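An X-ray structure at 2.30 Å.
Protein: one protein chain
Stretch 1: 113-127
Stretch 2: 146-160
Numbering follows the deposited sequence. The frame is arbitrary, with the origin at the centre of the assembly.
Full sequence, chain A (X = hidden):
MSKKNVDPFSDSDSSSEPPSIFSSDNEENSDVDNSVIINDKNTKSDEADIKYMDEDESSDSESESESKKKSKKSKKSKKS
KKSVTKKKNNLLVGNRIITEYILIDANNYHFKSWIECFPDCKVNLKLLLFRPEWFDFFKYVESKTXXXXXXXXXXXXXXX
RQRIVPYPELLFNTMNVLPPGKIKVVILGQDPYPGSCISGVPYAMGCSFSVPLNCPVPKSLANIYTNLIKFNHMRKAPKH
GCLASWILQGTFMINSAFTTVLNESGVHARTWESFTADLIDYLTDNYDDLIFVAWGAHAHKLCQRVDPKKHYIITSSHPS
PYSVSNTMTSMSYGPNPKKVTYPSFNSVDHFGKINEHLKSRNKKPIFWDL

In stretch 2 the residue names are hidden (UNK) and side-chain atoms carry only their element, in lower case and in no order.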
# COMPACT_ATOMS: atom_id res chain seq x y z
N SER A 113 11.59 -15.29 -7.44
CA SER A 113 10.78 -14.57 -8.41
C SER A 113 9.52 -15.36 -8.75
O SER A 113 9.33 -16.49 -8.33
CB SER A 113 11.59 -14.26 -9.67
OG SER A 113 11.83 -15.44 -10.44
N TRP A 114 8.66 -14.74 -9.56
CA TRP A 114 7.42 -15.40 -9.96
C TRP A 114 7.68 -16.71 -10.69
O TRP A 114 7.07 -17.74 -10.38
CB TRP A 114 6.58 -14.46 -10.80
CG TRP A 114 5.92 -13.43 -9.95
CD1 TRP A 114 6.50 -12.32 -9.40
CD2 TRP A 114 4.56 -13.42 -9.52
NE1 TRP A 114 5.58 -11.62 -8.65
CE2 TRP A 114 4.38 -12.27 -8.72
CE3 TRP A 114 3.47 -14.28 -9.73
CZ2 TRP A 114 3.15 -11.95 -8.12
CZ3 TRP A 114 2.24 -13.96 -9.14
CH2 TRP A 114 2.10 -12.80 -8.34
N ILE A 115 8.59 -16.70 -11.68
CA ILE A 115 8.84 -17.91 -12.44
C ILE A 115 9.53 -18.99 -11.59
O ILE A 115 9.46 -20.18 -11.93
CB ILE A 115 9.64 -17.58 -13.73
CG1 ILE A 115 9.62 -18.77 -14.69
CG2 ILE A 115 11.07 -17.17 -13.42
CD1 ILE A 115 8.21 -19.21 -15.09
N GLU A 116 10.16 -18.62 -10.48
CA GLU A 116 10.70 -19.63 -9.57
C GLU A 116 9.61 -20.25 -8.69
O GLU A 116 9.61 -21.47 -8.50
CB GLU A 116 11.82 -19.02 -8.73
CG GLU A 116 12.84 -18.28 -9.60
CD GLU A 116 14.06 -17.78 -8.84
OE1 GLU A 116 15.19 -17.89 -9.37
OE2 GLU A 116 13.90 -17.26 -7.72
N CYS A 117 8.68 -19.43 -8.15
CA CYS A 117 7.58 -19.96 -7.33
C CYS A 117 6.58 -20.75 -8.16
O CYS A 117 5.90 -21.63 -7.62
CB CYS A 117 6.80 -18.84 -6.64
SG CYS A 117 7.75 -17.88 -5.48
N PHE A 118 6.42 -20.42 -9.43
CA PHE A 118 5.45 -21.08 -10.29
C PHE A 118 6.14 -21.46 -11.59
O PHE A 118 5.90 -20.85 -12.63
CB PHE A 118 4.23 -20.19 -10.57
CG PHE A 118 3.54 -19.68 -9.33
CD1 PHE A 118 2.76 -20.52 -8.56
CD2 PHE A 118 3.67 -18.34 -8.95
CE1 PHE A 118 2.12 -20.05 -7.42
CE2 PHE A 118 3.03 -17.86 -7.83
CZ PHE A 118 2.25 -18.72 -7.06
N PRO A 119 6.99 -22.49 -11.56
CA PRO A 119 7.77 -22.84 -12.76
C PRO A 119 6.90 -23.09 -13.98
O PRO A 119 7.34 -22.81 -15.10
CB PRO A 119 8.52 -24.12 -12.34
CG PRO A 119 8.49 -24.12 -10.86
CD PRO A 119 7.23 -23.43 -10.45
N ASP A 120 5.68 -23.58 -13.79
CA ASP A 120 4.77 -23.91 -14.87
C ASP A 120 3.62 -22.92 -14.98
O ASP A 120 2.58 -23.24 -15.57
CB ASP A 120 4.27 -25.35 -14.69
CG ASP A 120 5.43 -26.36 -14.63
OD1 ASP A 120 6.25 -26.40 -15.58
OD2 ASP A 120 5.53 -27.09 -13.63
N CYS A 121 3.79 -21.73 -14.40
CA CYS A 121 2.86 -20.60 -14.54
C CYS A 121 1.50 -20.90 -13.92
O CYS A 121 0.49 -20.34 -14.33
CB CYS A 121 2.72 -20.18 -16.00
SG CYS A 121 4.35 -19.95 -16.76
N LYS A 122 1.47 -21.75 -12.91
CA LYS A 122 0.23 -22.14 -12.24
C LYS A 122 -0.07 -21.19 -11.07
O LYS A 122 -0.07 -21.58 -9.90
CB LYS A 122 0.35 -23.58 -11.76
CG LYS A 122 1.64 -23.74 -10.98
CD LYS A 122 2.34 -25.07 -11.10
CE LYS A 122 3.78 -24.77 -10.79
NZ LYS A 122 4.05 -23.52 -11.50
N VAL A 123 -0.32 -19.92 -11.41
CA VAL A 123 -0.44 -18.87 -10.39
C VAL A 123 -1.55 -19.21 -9.41
O VAL A 123 -2.69 -19.51 -9.79
CB VAL A 123 -0.67 -17.49 -11.02
CG1 VAL A 123 -1.14 -16.49 -9.94
CG2 VAL A 123 0.59 -16.99 -11.65
N ASN A 124 -1.22 -19.16 -8.13
CA ASN A 124 -2.15 -19.52 -7.06
C ASN A 124 -1.98 -18.48 -5.96
O ASN A 124 -1.14 -18.64 -5.06
CB ASN A 124 -1.85 -20.93 -6.58
CG ASN A 124 -2.87 -21.44 -5.59
OD1 ASN A 124 -3.54 -20.67 -4.91
ND2 ASN A 124 -2.95 -22.76 -5.47
N LEU A 125 -2.78 -17.42 -6.03
CA LEU A 125 -2.62 -16.29 -5.11
C LEU A 125 -2.87 -16.68 -3.65
O LEU A 125 -2.23 -16.12 -2.75
CB LEU A 125 -3.54 -15.14 -5.51
CG LEU A 125 -3.28 -14.45 -6.86
CD1 LEU A 125 -4.35 -13.38 -7.17
CD2 LEU A 125 -1.90 -13.86 -6.90
N LYS A 126 -3.79 -17.62 -3.41
CA LYS A 126 -4.10 -18.03 -2.03
C LYS A 126 -2.85 -18.52 -1.28
O LYS A 126 -2.70 -18.24 -0.09
CB LYS A 126 -5.18 -19.12 -2.05
CG LYS A 126 -5.33 -19.88 -0.74
CD LYS A 126 -5.97 -19.05 0.37
CE LYS A 126 -5.41 -19.44 1.75
NZ LYS A 126 -5.54 -20.90 2.09
N LEU A 127 -1.94 -19.20 -1.97
CA LEU A 127 -0.70 -19.69 -1.36
C LEU A 127 0.25 -18.58 -0.97
O LEU A 127 1.22 -18.84 -0.25
CB LEU A 127 0.03 -20.64 -2.30
CG LEU A 127 -0.74 -21.90 -2.69
CD1 LEU A 127 0.15 -22.77 -3.55
CD2 LEU A 127 -1.18 -22.62 -1.44
N UNK A 146 -14.64 -12.36 -11.33
CA UNK A 146 -13.39 -11.78 -11.81
C UNK A 146 -12.15 -12.56 -11.34
O UNK A 146 -11.10 -12.48 -11.99
c UNK A 146 -11.50 -10.11 -8.00
c UNK A 146 -11.75 -10.29 -9.36
c UNK A 146 -14.03 -9.66 -9.05
c UNK A 146 -12.51 -9.70 -7.18
c UNK A 146 -13.79 -9.47 -7.69
c UNK A 146 -13.02 -10.07 -9.90
c UNK A 146 -13.29 -10.29 -11.39
o UNK A 146 -12.26 -9.53 -5.84
N UNK A 147 -12.23 -13.31 -10.24
CA UNK A 147 -11.01 -13.85 -9.64
C UNK A 147 -10.28 -14.85 -10.53
O UNK A 147 -9.04 -14.75 -10.65
c UNK A 147 -11.32 -14.44 -8.27
c UNK A 147 -8.26 -14.34 -6.09
c UNK A 147 -7.83 -15.64 -6.16
c UNK A 147 -9.65 -16.17 -7.59
c UNK A 147 -8.53 -16.56 -6.92
c UNK A 147 -9.39 -13.96 -6.77
c UNK A 147 -10.10 -14.87 -7.52
N UNK A 148 -10.94 -15.84 -11.14
CA UNK A 148 -10.21 -16.66 -12.14
C UNK A 148 -9.63 -15.83 -13.26
O UNK A 148 -8.55 -16.16 -13.75
c UNK A 148 -12.29 -16.38 -10.90
c UNK A 148 -11.28 -17.64 -12.64
c UNK A 148 -12.22 -17.77 -11.51
N UNK A 149 -10.30 -14.75 -13.67
CA UNK A 149 -9.70 -13.89 -14.69
C UNK A 149 -8.39 -13.29 -14.19
O UNK A 149 -7.41 -13.23 -14.94
c UNK A 149 -11.82 -13.26 -15.97
c UNK A 149 -13.01 -12.30 -15.97
o UNK A 149 -12.84 -11.08 -15.84
c UNK A 149 -10.67 -12.78 -15.09
n UNK A 149 -14.21 -12.85 -16.11
N UNK A 150 -8.35 -12.86 -12.93
CA UNK A 150 -7.12 -12.29 -12.37
C UNK A 150 -5.99 -13.31 -12.38
O UNK A 150 -4.88 -13.05 -12.89
c UNK A 150 -6.73 -11.07 -8.65
c UNK A 150 -6.24 -11.40 -10.06
c UNK A 150 -5.51 -10.25 -10.66
c UNK A 150 -7.41 -11.78 -10.96
N UNK A 151 -6.26 -14.52 -11.87
CA UNK A 151 -5.20 -15.53 -11.90
C UNK A 151 -4.82 -15.92 -13.32
O UNK A 151 -3.65 -16.25 -13.59
c UNK A 151 -5.71 -17.73 -8.73
c UNK A 151 -5.52 -16.47 -9.56
c UNK A 151 -5.62 -16.74 -11.07
o UNK A 151 -6.15 -18.74 -9.32
o UNK A 151 -5.41 -17.72 -7.50
N UNK A 152 -5.77 -15.83 -14.27
CA UNK A 152 -5.48 -16.09 -15.68
C UNK A 152 -4.53 -15.05 -16.25
O UNK A 152 -3.58 -15.39 -16.95
c UNK A 152 -6.77 -16.12 -16.51
o UNK A 152 -7.39 -17.38 -16.42
N UNK A 153 -4.80 -13.76 -15.98
CA UNK A 153 -3.94 -12.71 -16.51
C UNK A 153 -2.53 -12.81 -15.92
O UNK A 153 -1.54 -12.68 -16.66
n UNK A 153 -8.24 -8.30 -16.01
c UNK A 153 -6.38 -9.74 -16.76
c UNK A 153 -7.88 -9.64 -16.55
c UNK A 153 -4.54 -11.34 -16.24
c UNK A 153 -5.94 -11.19 -16.77
N UNK A 154 -2.42 -13.05 -14.61
CA UNK A 154 -1.10 -13.20 -14.01
C UNK A 154 -0.37 -14.40 -14.62
O UNK A 154 0.83 -14.32 -14.93
c UNK A 154 -1.10 -10.83 -12.02
c UNK A 154 -1.20 -13.33 -12.47
c UNK A 154 -1.86 -12.13 -11.74
c UNK A 154 -2.05 -12.31 -10.21
N UNK A 155 -1.08 -15.51 -14.83
CA UNK A 155 -0.44 -16.67 -15.45
C UNK A 155 0.03 -16.35 -16.86
O UNK A 155 1.09 -16.82 -17.30
o UNK A 155 -1.63 -18.39 -14.18
c UNK A 155 -1.39 -17.87 -15.48
N UNK A 156 -0.75 -15.56 -17.60
CA UNK A 156 -0.35 -15.18 -18.95
C UNK A 156 0.88 -14.28 -18.92
O UNK A 156 1.75 -14.40 -19.79
c UNK A 156 -1.51 -14.51 -19.69
o UNK A 156 -1.61 -13.12 -19.43
N UNK A 157 1.00 -13.39 -17.93
CA UNK A 157 2.24 -12.61 -17.81
C UNK A 157 3.44 -13.52 -17.55
O UNK A 157 4.54 -13.27 -18.05
c UNK A 157 -1.09 -8.73 -16.77
c UNK A 157 0.56 -9.98 -15.58
c UNK A 157 -0.66 -9.30 -17.96
c UNK A 157 -0.49 -9.07 -15.59
c UNK A 157 0.40 -10.23 -17.95
c UNK A 157 2.16 -11.57 -16.69
c UNK A 157 1.02 -10.58 -16.75
o UNK A 157 -2.14 -7.80 -16.72
N UNK A 158 3.25 -14.57 -16.74
CA UNK A 158 4.36 -15.50 -16.53
C UNK A 158 4.71 -16.29 -17.78
O UNK A 158 5.89 -16.61 -18.00
c UNK A 158 4.00 -14.89 -13.54
c UNK A 158 4.05 -16.48 -15.40
c UNK A 158 4.76 -17.27 -13.11
c UNK A 158 4.73 -16.10 -14.10
N UNK A 159 3.70 -16.62 -18.61
CA UNK A 159 3.97 -17.33 -19.86
C UNK A 159 4.80 -16.49 -20.83
O UNK A 159 5.62 -17.04 -21.57
c UNK A 159 2.66 -17.79 -20.51
o UNK A 159 2.92 -20.67 -21.91
c UNK A 159 3.17 -20.27 -20.75
o UNK A 159 4.15 -20.69 -20.09
c UNK A 159 2.25 -19.22 -20.13
N UNK A 160 4.62 -15.18 -20.82
CA UNK A 160 5.46 -14.29 -21.63
C UNK A 160 6.76 -13.91 -20.94
O UNK A 160 7.48 -13.05 -21.45
n UNK A 160 0.87 -11.04 -24.43
c UNK A 160 3.35 -13.31 -22.60
c UNK A 160 4.69 -13.03 -21.99
c UNK A 160 1.49 -12.31 -23.93
c UNK A 160 2.62 -12.03 -22.94
O HOH W 1 -3.58 -20.39 -12.19
O HOH W 2 -5.84 -18.79 -5.31

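Position 146 carries one carbon, then a six-carbon ring bearing an oxygen, which makes it Tyr146; it lies beyond reach of stretch 1, and its hydroxyl is hydrogen-bonded elsewhere in the structure. Position 147 has the same plan without the oxygen, a buried ring whose edge of contact is Leu125: Phe147, with CE1 4.2 Å from Leu125 CD1. At 148 three carbons close a ring onto the backbone N, so this is Pro148, exposed and out of reach of stretch 1. Position 149 has three carbons, the third holding one oxygen and one nitrogen: Gln149, exposed and free of the contact, its amide open to solvent.

Position 150 has four carbons forked at the second, the fork touching Leu125. It is Leu150, whose CD2 packs 3.6 Å from Leu125 CD1, an apolar end for a buried place. Position 151 shows three carbons, the last with two oxygens, one of them near the backbone of Leu125. This is Glu151, whose OE2 accepts a hydrogen bond from Leu125 N at 3.0 Å. A carboxylate suits the spot because it accepts from this amide, and the same OE2 takes a hydrogen bond from a water 2.5 Å away that also donates to Asn124 OD1 and accepts from Lys126 N.

One carbon and one oxygen identify 152 as Ser152, pointing away; its OG makes a weak hydrogen bond to Pro148 O. Position 153 has four carbons in a row ending in nitrogen: Lys153, also outside the contact. Position 154, again four carbons forked at the second, is buried against Val123 and Leu125: Leu154, with CD1 3.7 Å from Leu125 CD2 and CB 4.0 Å from Val123 CG1.

Position 155, one carbon and one oxygen, touches Cys121 and Val123. It is Ser155, small where the two stretches come close, the CA atoms of Cys121 and Ser155 being 5.2 Å apart. Ser155 OG lies 2.9 Å from Cys121 O and 3.0 Å from Glu151 O, two acceptors competing for one proton. The same atoms at 156 give Ser156, turned away, its OG donating a hydrogen bond to Lys153 O. One carbon, then a six-carbon ring bearing one oxygen, makes 157 Tyr157, likewise outside the contact.

Position 158, four carbons forked at the second, lies against Trp114, Phe118 and Cys121, where a branched apolar side chain fills buried space. In Leu158, CB meets Cys121 SG at 3.7 Å, CD1 meets Trp114 CB at 3.8 Å, and CD2 meets Phe118 CB at 3.9 Å. Position 159 has three carbons, the third carrying two oxygens, and touches Cys121: Glu159, exposed, with OE1 3.4 Å from Cys121 SG. Position 160, four carbons in a row ending in nitrogen, is Lys160, just past the helix, its charge suited to solvent.

The contact thus joins Leu150, Leu154 and Leu158 to an apolar surface, while Glu151 and Ser155 serve polar backbone atoms of stretch 1.

Stretch 2 (146-160) YFPQLESKLSSYLEK
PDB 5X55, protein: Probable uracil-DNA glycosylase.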